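Local coordinates for pyridoxamine 5'-phosphate oxidase-related, FMN-binding protein (Mycobacterium smegmatis, PDB 6ECI) that binds flavin-adenine dinucleotide and, as an FAD-sequestering member of the flavin/deazaflavin-dependent oxidoreductase family, probably protects mycobacteria against hypoxic and oxidative stress, at residues D14-V19 / F39-R44; A60-V65 / V85-R90; A96-A101 / T112-V117. All blocks are in the same frame, centred on the assembly; numbering follows the deposited sequence.

Contact 1 (D14-V19 / F39-R44); sequences DLLKSV and FVVQNR
Val41 packs against the type I turn Leu16 to Val19 and overlaps two of its residues at once. Its CG2 packs on Leu16 CB at 3.6 Å, while CB and CG1 meet the aliphatic part of Lys17, whose chain crosses Val41 at about a right angle; Lys17 CG is 3.9 Å from Val41 CB. The chain keeps to Val41 as far as CE; chi4 of 63° then turns NZ to Asp14 OD1, a salt bridge of 3.0 Å. The methylenes of Lys17 thus cover Val41 while its charge is met within its own segment. Two residues back along the strand, Phe39 reaches in with the CZ end of its ring, which comes obliquely to the carbonyl oxygens of Leu16 and Val19 and lies 4.1 Å from Val19 CG2. No direct hydrogen bond links the segments. Instead a water donates to Val19 O and to Phe39 O, at 2.7 Å from each; it also sits above one ring face of Phe39, displaced toward the rim. The example shows how a beta turn can hold the end region of a helix against a strand mainly by apolar contact. Leu16 continues onto Phe67, Ala69 and Val80, Val19 onto Trp78, and Phe67 meets the Phe39 ring edge-to-face, joining the helix region to strands 31-41, 64-72 and 77-88.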
ATOM      1  N   ASP B  14       6.324  12.748  10.702  1.00 27.33           N
ATOM      2  CA  ASP B  14       5.318  12.777  11.758  1.00 25.56           C
ATOM      3  C   ASP B  14       3.996  12.185  11.286  1.00 28.71           C
ATOM      4  O   ASP B  14       3.355  11.432  12.027  1.00 28.00           O
ATOM      5  CB  ASP B  14       5.117  14.205  12.262  1.00 30.40           C
ATOM      6  CG  ASP B  14       6.113  14.585  13.336  1.00 38.83           C
ATOM      7  OD1 ASP B  14       6.586  13.677  14.051  1.00 30.86           O
ATOM      8  OD2 ASP B  14       6.421  15.789  13.467  1.00 44.77           O
ATOM      9  N   LEU B  15       3.574  12.509  10.060  1.00 27.78           N
ATOM     10  CA  LEU B  15       2.355  11.918   9.520  1.00 24.86           C
ATOM     11  C   LEU B  15       2.430  10.396   9.527  1.00 22.51           C
ATOM     12  O   LEU B  15       1.424   9.719   9.762  1.00 26.54           O
ATOM     13  CB  LEU B  15       2.096  12.436   8.106  1.00 26.93           C
ATOM     14  CG  LEU B  15       1.478  13.831   7.999  1.00 19.22           C
ATOM     15  CD1 LEU B  15       1.286  14.215   6.549  1.00 20.11           C
ATOM     16  CD2 LEU B  15       0.163  13.892   8.751  1.00 19.26           C
ATOM     17  N   LEU B  16       3.621   9.842   9.285  1.00 27.72           N
ATOM     18  CA  LEU B  16       3.793   8.395   9.362  1.00 29.00           C
ATOM     19  C   LEU B  16       3.521   7.869  10.765  1.00 28.79           C
ATOM     20  O   LEU B  16       3.043   6.739  10.921  1.00 27.30           O
ATOM     21  CB  LEU B  16       5.205   8.010   8.918  1.00 23.40           C
ATOM     22  CG  LEU B  16       5.472   8.063   7.416  1.00 19.10           C
ATOM     23  CD1 LEU B  16       6.871   7.558   7.101  1.00 14.82           C
ATOM     24  CD2 LEU B  16       4.425   7.246   6.681  1.00 17.56           C
ATOM     25  N   LYS B  17       3.808   8.668  11.795  1.00 25.00           N
ATOM     26  CA  LYS B  17       3.579   8.232  13.168  1.00 24.50           C
ATOM     27  C   LYS B  17       2.106   8.220  13.549  1.00 24.71           C
ATOM     28  O   LYS B  17       1.773   7.737  14.637  1.00 29.58           O
ATOM     29  CB  LYS B  17       4.347   9.129  14.142  1.00 25.15           C
ATOM     30  CG  LYS B  17       5.836   9.200  13.886  1.00 20.16           C
ATOM     31  CD  LYS B  17       6.609   9.124  15.186  1.00 26.35           C
ATOM     32  CE  LYS B  17       8.004   9.693  15.025  1.00 39.42           C
ATOM     33  NZ  LYS B  17       7.965  11.138  14.666  1.00 39.51           N
ATOM     34  N   SER B  18       1.221   8.732  12.697  1.00 20.44           N
ATOM     35  CA  SER B  18      -0.201   8.782  13.006  1.00 23.26           C
ATOM     36  C   SER B  18      -0.939   7.499  12.633  1.00 28.77           C
ATOM     37  O   SER B  18      -2.108   7.350  13.001  1.00 21.37           O
ATOM     38  CB  SER B  18      -0.858   9.965  12.290  1.00 27.20           C
ATOM     39  OG  SER B  18      -1.008   9.706  10.907  1.00 30.46           O
ATOM     40  N   VAL B  19      -0.302   6.578  11.906  1.00 29.36           N
ATOM     41  CA  VAL B  19      -0.935   5.337  11.463  1.00 22.07           C
ATOM     42  C   VAL B  19       0.020   4.175  11.707  1.00 23.87           C
ATOM     43  O   VAL B  19       1.243   4.346  11.672  1.00 28.32           O
ATOM     44  CB  VAL B  19      -1.359   5.400   9.975  1.00 18.68           C
ATOM     45  CG1 VAL B  19      -2.297   6.574   9.727  1.00 27.16           C
ATOM     46  CG2 VAL B  19      -0.133   5.487   9.062  1.00 35.49           C
ATOM     47  N   PHE B  39       4.262  -1.142  11.490  1.00 19.43           N
ATOM     48  CA  PHE B  39       5.503  -0.380  11.541  1.00 16.25           C
ATOM     49  C   PHE B  39       5.408   0.713  12.595  1.00 23.60           C
ATOM     50  O   PHE B  39       4.316   1.129  12.991  1.00 25.13           O
ATOM     51  CB  PHE B  39       5.822   0.255  10.185  1.00 21.57           C
ATOM     52  CG  PHE B  39       5.047   1.518   9.913  1.00 16.32           C
ATOM     53  CD1 PHE B  39       3.743   1.458   9.438  1.00 21.57           C
ATOM     54  CD2 PHE B  39       5.616   2.762  10.140  1.00 13.03           C
ATOM     55  CE1 PHE B  39       3.020   2.617   9.190  1.00 14.01           C
ATOM     56  CE2 PHE B  39       4.900   3.923   9.898  1.00 23.39           C
ATOM     57  CZ  PHE B  39       3.598   3.849   9.420  1.00 19.81           C
ATOM     58  N   VAL B  40       6.578   1.177  13.042  1.00 19.65           N
ATOM     59  CA  VAL B  40       6.713   2.442  13.753  1.00 25.28           C
ATOM     60  C   VAL B  40       7.907   3.189  13.181  1.00 20.68           C
ATOM     61  O   VAL B  40       8.802   2.607  12.561  1.00 18.21           O
ATOM     62  CB  VAL B  40       6.878   2.289  15.284  1.00 23.34           C
ATOM     63  CG1 VAL B  40       5.855   1.335  15.848  1.00 28.42           C
ATOM     64  CG2 VAL B  40       8.284   1.836  15.629  1.00 25.99           C
ATOM     65  N   VAL B  41       7.908   4.500  13.402  1.00 22.97           N
ATOM     66  CA  VAL B  41       8.974   5.383  12.950  1.00 18.45           C
ATOM     67  C   VAL B  41       9.927   5.619  14.110  1.00 23.94           C
ATOM     68  O   VAL B  41       9.491   5.945  15.222  1.00 28.13           O
ATOM     69  CB  VAL B  41       8.405   6.710  12.424  1.00 19.91           C
ATOM     70  CG1 VAL B  41       9.528   7.645  12.026  1.00 21.43           C
ATOM     71  CG2 VAL B  41       7.475   6.455  11.254  1.00 17.32           C
ATOM     72  N   GLN B  42      11.224   5.450  13.857  1.00 24.59           N
ATOM     73  CA  GLN B  42      12.263   5.669  14.863  1.00 19.44           C
ATOM     74  C   GLN B  42      13.418   6.408  14.204  1.00 25.09           C
ATOM     75  O   GLN B  42      14.146   5.818  13.397  1.00 24.80           O
ATOM     76  CB  GLN B  42      12.749   4.351  15.463  1.00 18.82           C
ATOM     77  CG  GLN B  42      11.846   3.743  16.510  1.00 13.15           C
ATOM     78  CD  GLN B  42      12.524   2.606  17.243  1.00 23.94           C
ATOM     79  OE1 GLN B  42      13.468   2.003  16.732  1.00 21.54           O
ATOM     80  NE2 GLN B  42      12.051   2.309  18.450  1.00 27.49           N
ATOM     81  N   ASN B  43      13.589   7.683  14.550  1.00 29.27           N
ATOM     82  CA  ASN B  43      14.717   8.499  14.095  1.00 20.98           C
ATOM     83  C   ASN B  43      14.849   8.465  12.573  1.00 28.72           C
ATOM     84  O   ASN B  43      15.885   8.091  12.016  1.00 26.27           O
ATOM     85  CB  ASN B  43      16.021   8.050  14.762  1.00 23.12           C
ATOM     86  CG  ASN B  43      15.911   7.981  16.269  1.00 29.55           C
ATOM     87  OD1 ASN B  43      16.160   6.937  16.871  1.00 34.94           O
ATOM     88  ND2 ASN B  43      15.537   9.095  16.890  1.00 35.12           N
ATOM     89  N   ARG B  44      13.769   8.867  11.905  1.00 23.25           N
ATOM     90  CA  ARG B  44      13.715   8.899  10.443  1.00 18.62           C
ATOM     91  C   ARG B  44      14.105   7.545   9.853  1.00 20.41           C
ATOM     92  O   ARG B  44      14.862   7.460   8.885  1.00 20.70           O
ATOM     93  CB  ARG B  44      14.593  10.021   9.881  1.00 15.71           C
ATOM     94  CG  ARG B  44      14.445  11.331  10.631  1.00 23.63           C
ATOM     95  CD  ARG B  44      14.597  12.545   9.733  1.00 28.74           C
ATOM     96  NE  ARG B  44      13.679  13.607  10.141  1.00 57.07           N
ATOM     97  CZ  ARG B  44      13.501  14.747   9.482  1.00 50.31           C
ATOM     98  NH1 ARG B  44      14.186  14.993   8.372  1.00 39.72           N
ATOM     99  NH2 ARG B  44      12.638  15.646   9.938  1.00 36.58           N
TER
HETATM  100  O   HOH W   1       3.304   3.597  13.273  1.00 21.37           O

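Contact 2 (A60-V65 / V85-R90); sequences AINNNV and VARTVR
The beta hairpin of strands 64-72 and 77-88, part of the antiparallel barrel expected of this flavin-binding family, is entered from helix 55-60 through a type II beta turn, Ala60 to Asn63, and the turn is fastened to the end of the partner strand. Asn62 N donates to Ala86 O at 2.6 Å with an N-H...O angle of 154°, and Ala86 N returns a weak bond of 3.4 Å to Asn63 O. One residue of the strand therefore meets the turn through both its backbone polar atoms. Asn64 and Val85 next form a non-hydrogen-bonded antiparallel pair, with Asn64 OD1 beside Val85 CG2. Around this backbone core the side chains add a polar and an apolar grip. Arg87 NE points to Asn62 OD1 at 3.2 Å, reaching a lone pair in the amide plane, with the oxygen also close to the guanidinium plane; the two planes are 38° apart. The arginine chain bends at chi2 and chi3, and its guanidinium is layered over Val85 CG1, which sits 3.4 Å from the plane, above the centre. On the apolar side Ile61 crosses Thr88 at about a right angle, methyl against methyl, CG2 to CG2 at 3.6 Å. Ala86 CB faces Ala60 O, the oxygen that also accepts the turn bond from Asn63 N (3.0 Å). Strand 114-119 lies along the other edge of segment 85-90, through backbone bonds of Val85 to Leu118 and Arg87 to Arg116, while Ala60 and Val65 pack on Ile24 and Thr26 of strand 21-28.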
ATOM      1  N   ALA B  60      12.583  -8.181   0.459  1.00 27.85           N
ATOM      2  CA  ALA B  60      12.841  -6.811   0.885  1.00 23.92           C
ATOM      3  C   ALA B  60      14.218  -6.612   1.499  1.00 23.74           C
ATOM      4  O   ALA B  60      14.883  -5.616   1.201  1.00 21.87           O
ATOM      5  CB  ALA B  60      11.777  -6.361   1.890  1.00 23.71           C
ATOM      6  N   ILE B  61      14.656  -7.540   2.353  1.00 20.42           N
ATOM      7  CA  ILE B  61      15.868  -7.330   3.134  1.00 19.17           C
ATOM      8  C   ILE B  61      17.072  -7.221   2.211  1.00 19.92           C
ATOM      9  O   ILE B  61      17.263  -8.046   1.309  1.00 18.48           O
ATOM     10  CB  ILE B  61      16.031  -8.462   4.158  1.00 30.59           C
ATOM     11  CG1 ILE B  61      14.963  -8.336   5.250  1.00 20.95           C
ATOM     12  CG2 ILE B  61      17.427  -8.445   4.758  1.00 21.42           C
ATOM     13  CD1 ILE B  61      15.043  -9.398   6.320  1.00 31.62           C
ATOM     14  N   ASN B  62      17.880  -6.179   2.429  1.00 18.31           N
ATOM     15  CA  ASN B  62      19.098  -5.891   1.666  1.00 29.71           C
ATOM     16  C   ASN B  62      18.813  -5.564   0.200  1.00 36.41           C
ATOM     17  O   ASN B  62      19.714  -5.641  -0.643  1.00 38.29           O
ATOM     18  CB  ASN B  62      20.108  -7.040   1.769  1.00 18.97           C
ATOM     19  CG  ASN B  62      20.576  -7.272   3.191  1.00 18.97           C
ATOM     20  OD1 ASN B  62      20.930  -6.330   3.901  1.00 26.02           O
ATOM     21  ND2 ASN B  62      20.565  -8.527   3.620  1.00 14.19           N
ATOM     22  N   ASN B  63      17.575  -5.193  -0.119  1.00 25.20           N
ATOM     23  CA  ASN B  63      17.198  -4.732  -1.445  1.00 28.38           C
ATOM     24  C   ASN B  63      16.567  -3.350  -1.342  1.00 28.47           C
ATOM     25  O   ASN B  63      16.154  -2.909  -0.265  1.00 30.29           O
ATOM     26  CB  ASN B  63      16.215  -5.698  -2.125  1.00 26.80           C
ATOM     27  CG  ASN B  63      16.841  -7.039  -2.448  1.00 43.72           C
ATOM     28  OD1 ASN B  63      17.944  -7.107  -2.992  1.00 55.70           O
ATOM     29  ND2 ASN B  63      16.139  -8.117  -2.110  1.00 30.05           N
ATOM     30  N   ASN B  64      16.500  -2.666  -2.480  1.00 30.12           N
ATOM     31  CA  ASN B  64      15.820  -1.381  -2.536  1.00 26.89           C
ATOM     32  C   ASN B  64      14.316  -1.602  -2.486  1.00 28.79           C
ATOM     33  O   ASN B  64      13.769  -2.387  -3.267  1.00 34.60           O
ATOM     34  CB  ASN B  64      16.208  -0.630  -3.807  1.00 24.14           C
ATOM     35  CG  ASN B  64      17.704  -0.417  -3.922  1.00 30.55           C
ATOM     36  OD1 ASN B  64      18.385  -0.157  -2.930  1.00 40.46           O
ATOM     37  ND2 ASN B  64      18.226  -0.539  -5.136  1.00 35.79           N
ATOM     38  N   VAL B  65      13.645  -0.918  -1.559  1.00 23.55           N
ATOM     39  CA  VAL B  65      12.220  -1.106  -1.342  1.00 21.05           C
ATOM     40  C   VAL B  65      11.520   0.246  -1.320  1.00 25.13           C
ATOM     41  O   VAL B  65      12.122   1.287  -1.047  1.00 27.48           O
ATOM     42  CB  VAL B  65      11.918  -1.867  -0.033  1.00 28.94           C
ATOM     43  CG1 VAL B  65      12.597  -3.229  -0.029  1.00 18.78           C
ATOM     44  CG2 VAL B  65      12.333  -1.035   1.178  1.00 19.07           C
ATOM     45  N   VAL B  85      16.578   1.425   1.652  1.00 19.97           N
ATOM     46  CA  VAL B  85      17.093   0.064   1.700  1.00 23.15           C
ATOM     47  C   VAL B  85      16.673  -0.566   3.019  1.00 25.10           C
ATOM     48  O   VAL B  85      16.743   0.077   4.073  1.00 24.57           O
ATOM     49  CB  VAL B  85      18.627   0.027   1.542  1.00 23.03           C
ATOM     50  CG1 VAL B  85      19.115  -1.410   1.461  1.00 27.52           C
ATOM     51  CG2 VAL B  85      19.051   0.809   0.310  1.00 38.45           C
ATOM     52  N   ALA B  86      16.231  -1.819   2.956  1.00 15.10           N
ATOM     53  CA  ALA B  86      15.845  -2.565   4.146  1.00 17.50           C
ATOM     54  C   ALA B  86      17.068  -3.286   4.696  1.00 19.87           C
ATOM     55  O   ALA B  86      17.701  -4.077   3.988  1.00 26.24           O
ATOM     56  CB  ALA B  86      14.729  -3.560   3.832  1.00 11.85           C
ATOM     57  N   ARG B  87      17.399  -3.013   5.952  1.00 19.72           N
ATOM     58  CA  ARG B  87      18.550  -3.609   6.608  1.00 23.85           C
ATOM     59  C   ARG B  87      18.111  -4.185   7.945  1.00 24.66           C
ATOM     60  O   ARG B  87      17.355  -3.547   8.684  1.00 32.46           O
ATOM     61  CB  ARG B  87      19.667  -2.573   6.808  1.00 21.27           C
ATOM     62  CG  ARG B  87      20.105  -1.871   5.524  1.00 27.58           C
ATOM     63  CD  ARG B  87      21.481  -2.334   5.060  1.00 18.19           C
ATOM     64  NE  ARG B  87      21.439  -3.184   3.872  1.00 24.15           N
ATOM     65  CZ  ARG B  87      21.945  -2.849   2.688  1.00 19.84           C
ATOM     66  NH1 ARG B  87      22.530  -1.672   2.518  1.00 16.40           N
ATOM     67  NH2 ARG B  87      21.860  -3.692   1.669  1.00 34.88           N
ATOM     68  N   THR B  88      18.573  -5.393   8.250  1.00 29.33           N
ATOM     69  CA  THR B  88      18.229  -5.998   9.525  1.00 33.71           C
ATOM     70  C   THR B  88      18.981  -5.311  10.661  1.00 34.94           C
ATOM     71  O   THR B  88      20.021  -4.676  10.466  1.00 38.08           O
ATOM     72  CB  THR B  88      18.539  -7.497   9.526  1.00 33.11           C
ATOM     73  OG1 THR B  88      19.951  -7.693   9.663  1.00 48.50           O
ATOM     74  CG2 THR B  88      18.069  -8.140   8.240  1.00 28.57           C
ATOM     75  N   VAL B  89      18.435  -5.449  11.864  1.00 27.06           N
ATOM     76  CA  VAL B  89      19.001  -4.836  13.059  1.00 28.29           C
ATOM     77  C   VAL B  89      20.019  -5.807  13.649  1.00 37.25           C
ATOM     78  O   VAL B  89      19.652  -6.844  14.208  1.00 37.14           O
ATOM     79  CB  VAL B  89      17.903  -4.481  14.067  1.00 37.48           C
ATOM     80  CG1 VAL B  89      18.505  -4.112  15.407  1.00 33.72           C
ATOM     81  CG2 VAL B  89      17.047  -3.346  13.523  1.00 24.57           C
ATOM     82  N   ARG B  90      21.302  -5.470  13.522  1.00 42.38           N
ATOM     83  CA  ARG B  90      22.417  -6.341  13.891  1.00 37.94           C
ATOM     84  C   ARG B  90      23.379  -5.618  14.825  1.00 49.02           C
ATOM     85  O   ARG B  90      24.592  -5.600  14.609  1.00 66.89           O
ATOM     86  CB  ARG B  90      23.176  -6.811  12.652  1.00 28.42           C
ATOM     87  CG  ARG B  90      22.637  -8.056  11.977  1.00 49.29           C
ATOM     88  CD  ARG B  90      23.007  -8.052  10.499  1.00 64.67           C
ATOM     89  NE  ARG B  90      24.260  -7.339  10.259  1.00 69.59           N
ATOM     90  CZ  ARG B  90      24.373  -6.262   9.488  1.00 66.83           C
ATOM     91  NH1 ARG B  90      23.303  -5.769   8.876  1.00 59.66           N
ATOM     92  NH2 ARG B  90      25.553  -5.676   9.330  1.00 52.81           N
TER

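Contact 3 (A96-A101 / T112-V117); sequences AEAQRA and THWVRV
Arg116 NH1 is held by Gln42 OE1 and Thr45 OG1, and NE of the same guanidinium forms a salt bridge with Asp94 OD1 near the start of helix 92-99. So fixed, it presents NH2 to the helix: NH2 lies 3.6 Å from Glu97 CG and 3.5 Å from Ala98 N, both oblique to the guanidinium and without a hydrogen bond to either; its hydrogen bond goes to a residue flanking the segments. The Arg116 chain arrives extended from CG to NE. Glu97 meets it with methylenes and not with its acid: CG is anti to the backbone N (chi1 178°), and OE2 ends 5.6 Å from NH2. Two residues earlier in the strand, Trp114 offers its indole to Ala98. The Ala98 methyl makes a CH-pi contact, CB lying 4.0 Å from the centroid of the six-membered ring and 25° off its normal. Ala98 O stands over the same face, 3.3 Å from CH2, and accepts the backbone bond of Ala101 N (3.2 Å). Gln99 touches the CZ2 side through CA and CG. Small alanine thus lets the helix settle on a flat ring, a simple case of helix-on-sheet packing. The chemistry implies a division of labour: with no hydrogen bond between the segments, the contact is mainly van der Waals and CH-pi packing, while the buried arginine charge is probably balanced chiefly by Asp94, with polar help from Gln42 and Thr45.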
ATOM      1  N   ALA B  96      18.538  -2.378  21.022  1.00 31.66           N
ATOM      2  CA  ALA B  96      17.905  -1.789  22.196  1.00 28.63           C
ATOM      3  C   ALA B  96      16.865  -0.748  21.800  1.00 32.41           C
ATOM      4  O   ALA B  96      15.822  -0.625  22.453  1.00 29.88           O
ATOM      5  CB  ALA B  96      18.963  -1.173  23.110  1.00 27.90           C
ATOM      6  N   GLU B  97      17.127   0.005  20.731  1.00 30.32           N
ATOM      7  CA  GLU B  97      16.152   0.990  20.275  1.00 36.36           C
ATOM      8  C   GLU B  97      14.924   0.316  19.674  1.00 36.66           C
ATOM      9  O   GLU B  97      13.798   0.797  19.846  1.00 31.22           O
ATOM     10  CB  GLU B  97      16.799   1.941  19.267  1.00 31.74           C
ATOM     11  CG  GLU B  97      15.854   2.988  18.692  1.00 29.41           C
ATOM     12  CD  GLU B  97      15.390   3.998  19.726  1.00 40.13           C
ATOM     13  OE1 GLU B  97      16.033   4.106  20.790  1.00 56.85           O
ATOM     14  OE2 GLU B  97      14.379   4.687  19.474  1.00 49.98           O
ATOM     15  N   ALA B  98      15.120  -0.805  18.975  1.00 35.23           N
ATOM     16  CA  ALA B  98      13.995  -1.492  18.348  1.00 28.69           C
ATOM     17  C   ALA B  98      13.059  -2.106  19.380  1.00 30.81           C
ATOM     18  O   ALA B  98      11.853  -2.217  19.131  1.00 29.70           O
ATOM     19  CB  ALA B  98      14.501  -2.570  17.390  1.00 26.02           C
ATOM     20  N   GLN B  99      13.587  -2.506  20.537  1.00 36.53           N
ATOM     21  CA  GLN B  99      12.765  -3.169  21.540  1.00 43.64           C
ATOM     22  C   GLN B  99      11.893  -2.200  22.331  1.00 36.95           C
ATOM     23  O   GLN B  99      10.914  -2.633  22.945  1.00 34.99           O
ATOM     24  CB  GLN B  99      13.651  -3.981  22.485  1.00 36.25           C
ATOM     25  CG  GLN B  99      14.380  -5.120  21.783  1.00 51.91           C
ATOM     26  CD  GLN B  99      15.421  -5.791  22.656  1.00 54.84           C
ATOM     27  OE1 GLN B  99      15.737  -5.316  23.749  1.00 64.71           O
ATOM     28  NE2 GLN B  99      15.965  -6.901  22.174  1.00 47.33           N
ATOM     29  N   ARG B 100      12.214  -0.908  22.326  1.00 38.02           N
ATOM     30  CA  ARG B 100      11.329   0.082  22.926  1.00 42.07           C
ATOM     31  C   ARG B 100      10.189   0.495  22.004  1.00 40.87           C
ATOM     32  O   ARG B 100       9.397   1.364  22.381  1.00 41.64           O
ATOM     33  CB  ARG B 100      12.111   1.333  23.335  1.00 39.19           C
ATOM     34  CG  ARG B 100      13.502   1.085  23.880  1.00 52.25           C
ATOM     35  CD  ARG B 100      14.175   2.381  24.348  1.00 59.36           C
ATOM     36  NE  ARG B 100      13.712   3.574  23.634  1.00 72.10           N
ATOM     37  CZ  ARG B 100      12.754   4.392  24.065  1.00 86.17           C
ATOM     38  NH1 ARG B 100      12.139   4.155  25.218  1.00 70.80           N
ATOM     39  NH2 ARG B 100      12.407   5.447  23.340  1.00 84.46           N
ATOM     40  N   ALA B 101      10.081  -0.100  20.820  1.00 44.59           N
ATOM     41  CA  ALA B 101       9.126   0.374  19.830  1.00 45.03           C
ATOM     42  C   ALA B 101       7.698  -0.013  20.202  1.00 43.79           C
ATOM     43  O   ALA B 101       7.442  -1.080  20.765  1.00 37.48           O
ATOM     44  CB  ALA B 101       9.471  -0.176  18.449  1.00 30.89           C
ATOM     45  N   THR B 112      12.459 -13.140  16.782  1.00 99.06           N
ATOM     46  CA  THR B 112      12.484 -11.745  16.392  1.00 91.60           C
ATOM     47  C   THR B 112      13.383 -11.583  15.174  1.00 76.01           C
ATOM     48  O   THR B 112      14.378 -12.302  15.015  1.00 76.81           O
ATOM     49  CB  THR B 112      12.924 -10.854  17.565  1.00 85.60           C
ATOM     50  OG1 THR B 112      12.432  -9.519  17.380  1.00 76.70           O
ATOM     51  CG2 THR B 112      14.440 -10.843  17.746  1.00 81.78           C
ATOM     52  N   HIS B 113      12.993 -10.669  14.287  1.00 64.54           N
ATOM     53  CA  HIS B 113      13.786 -10.316  13.110  1.00 46.32           C
ATOM     54  C   HIS B 113      13.444  -8.861  12.808  1.00 41.38           C
ATOM     55  O   HIS B 113      12.531  -8.577  12.031  1.00 42.30           O
ATOM     56  CB  HIS B 113      13.507 -11.232  11.928  1.00 50.49           C
ATOM     57  CG  HIS B 113      14.528 -11.123  10.838  1.00 69.22           C
ATOM     58  ND1 HIS B 113      14.638 -12.045   9.820  1.00 76.20           N
ATOM     59  CD2 HIS B 113      15.499 -10.203  10.621  1.00 62.18           C
ATOM     60  CE1 HIS B 113      15.630 -11.695   9.019  1.00 78.00           C
ATOM     61  NE2 HIS B 113      16.167 -10.581   9.483  1.00 73.87           N
ATOM     62  N   TRP B 114      14.182  -7.951  13.434  1.00 29.97           N
ATOM     63  CA  TRP B 114      13.944  -6.527  13.265  1.00 22.14           C
ATOM     64  C   TRP B 114      14.563  -6.041  11.962  1.00 24.43           C
ATOM     65  O   TRP B 114      15.718  -6.351  11.659  1.00 37.81           O
ATOM     66  CB  TRP B 114      14.523  -5.741  14.438  1.00 31.60           C
ATOM     67  CG  TRP B 114      13.952  -6.101  15.772  1.00 41.54           C
ATOM     68  CD1 TRP B 114      14.480  -6.968  16.684  1.00 39.36           C
ATOM     69  CD2 TRP B 114      12.744  -5.597  16.348  1.00 39.00           C
ATOM     70  NE1 TRP B 114      13.673  -7.036  17.794  1.00 51.27           N
ATOM     71  CE2 TRP B 114      12.599  -6.204  17.612  1.00 48.49           C
ATOM     72  CE3 TRP B 114      11.769  -4.693  15.918  1.00 36.35           C
ATOM     73  CZ2 TRP B 114      11.518  -5.937  18.448  1.00 37.28           C
ATOM     74  CZ3 TRP B 114      10.696  -4.430  16.749  1.00 49.70           C
ATOM     75  CH2 TRP B 114      10.579  -5.048  18.000  1.00 46.94           C
ATOM     76  N   VAL B 115      13.792  -5.277  11.194  1.00 22.43           N
ATOM     77  CA  VAL B 115      14.251  -4.685   9.946  1.00 22.25           C
ATOM     78  C   VAL B 115      13.917  -3.201   9.973  1.00 21.12           C
ATOM     79  O   VAL B 115      12.876  -2.799  10.509  1.00 20.45           O
ATOM     80  CB  VAL B 115      13.605  -5.370   8.721  1.00 22.04           C
ATOM     81  CG1 VAL B 115      14.208  -4.842   7.425  1.00 20.55           C
ATOM     82  CG2 VAL B 115      13.754  -6.879   8.807  1.00 19.85           C
ATOM     83  N   ARG B 116      14.803  -2.385   9.409  1.00 13.91           N
ATOM     84  CA  ARG B 116      14.573  -0.955   9.256  1.00 15.22           C
ATOM     85  C   ARG B 116      14.717  -0.573   7.793  1.00 19.66           C
ATOM     86  O   ARG B 116      15.629  -1.043   7.108  1.00 20.21           O
ATOM     87  CB  ARG B 116      15.553  -0.120  10.084  1.00 14.16           C
ATOM     88  CG  ARG B 116      15.342  -0.154  11.584  1.00 15.81           C
ATOM     89  CD  ARG B 116      16.275   0.838  12.264  1.00 14.46           C
ATOM     90  NE  ARG B 116      16.451   0.557  13.685  1.00 17.51           N
ATOM     91  CZ  ARG B 116      15.662   1.023  14.649  1.00 20.12           C
ATOM     92  NH1 ARG B 116      14.627   1.800  14.353  1.00 15.49           N
ATOM     93  NH2 ARG B 116      15.910   0.709  15.913  1.00 25.75           N
ATOM     94  N   VAL B 117      13.817   0.280   7.318  1.00 19.16           N
ATOM     95  CA  VAL B 117      13.955   0.888   6.002  1.00 17.44           C
ATOM     96  C   VAL B 117      14.751   2.172   6.192  1.00 22.65           C
ATOM     97  O   VAL B 117      14.230   3.166   6.704  1.00 24.62           O
ATOM     98  CB  VAL B 117      12.595   1.159   5.351  1.00 15.27           C
ATOM     99  CG1 VAL B 117      12.784   1.826   3.997  1.00 15.05           C
ATOM    100  CG2 VAL B 117      11.817  -0.130   5.199  1.00 14.33           C
TER

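The three contacts follow one another along the chain and all reach the same antiparallel sheet. Contacts 1 and 3, with centres 13 Å apart, meet through Gln42: its OE1 lies 2.7 Å from Arg116 NH1 and its NE2 2.7 Å from Glu97 O, probable hydrogen bonds that tie strand, loop and helix. Contacts 2 and 3 are 12 Å apart between centres and share neighbouring strands, with Arg87 N 2.9 Å from Arg116 O. Contacts 1 and 2, centres 18 Å apart, do not touch. Outside the FAD pocket, the side chains of Phe39, Ala60 and Trp114 lie about 7, 9 and 9 Å from bound FAD, Trp114 about 4 Å from the FAD-binding Arg49 side chain.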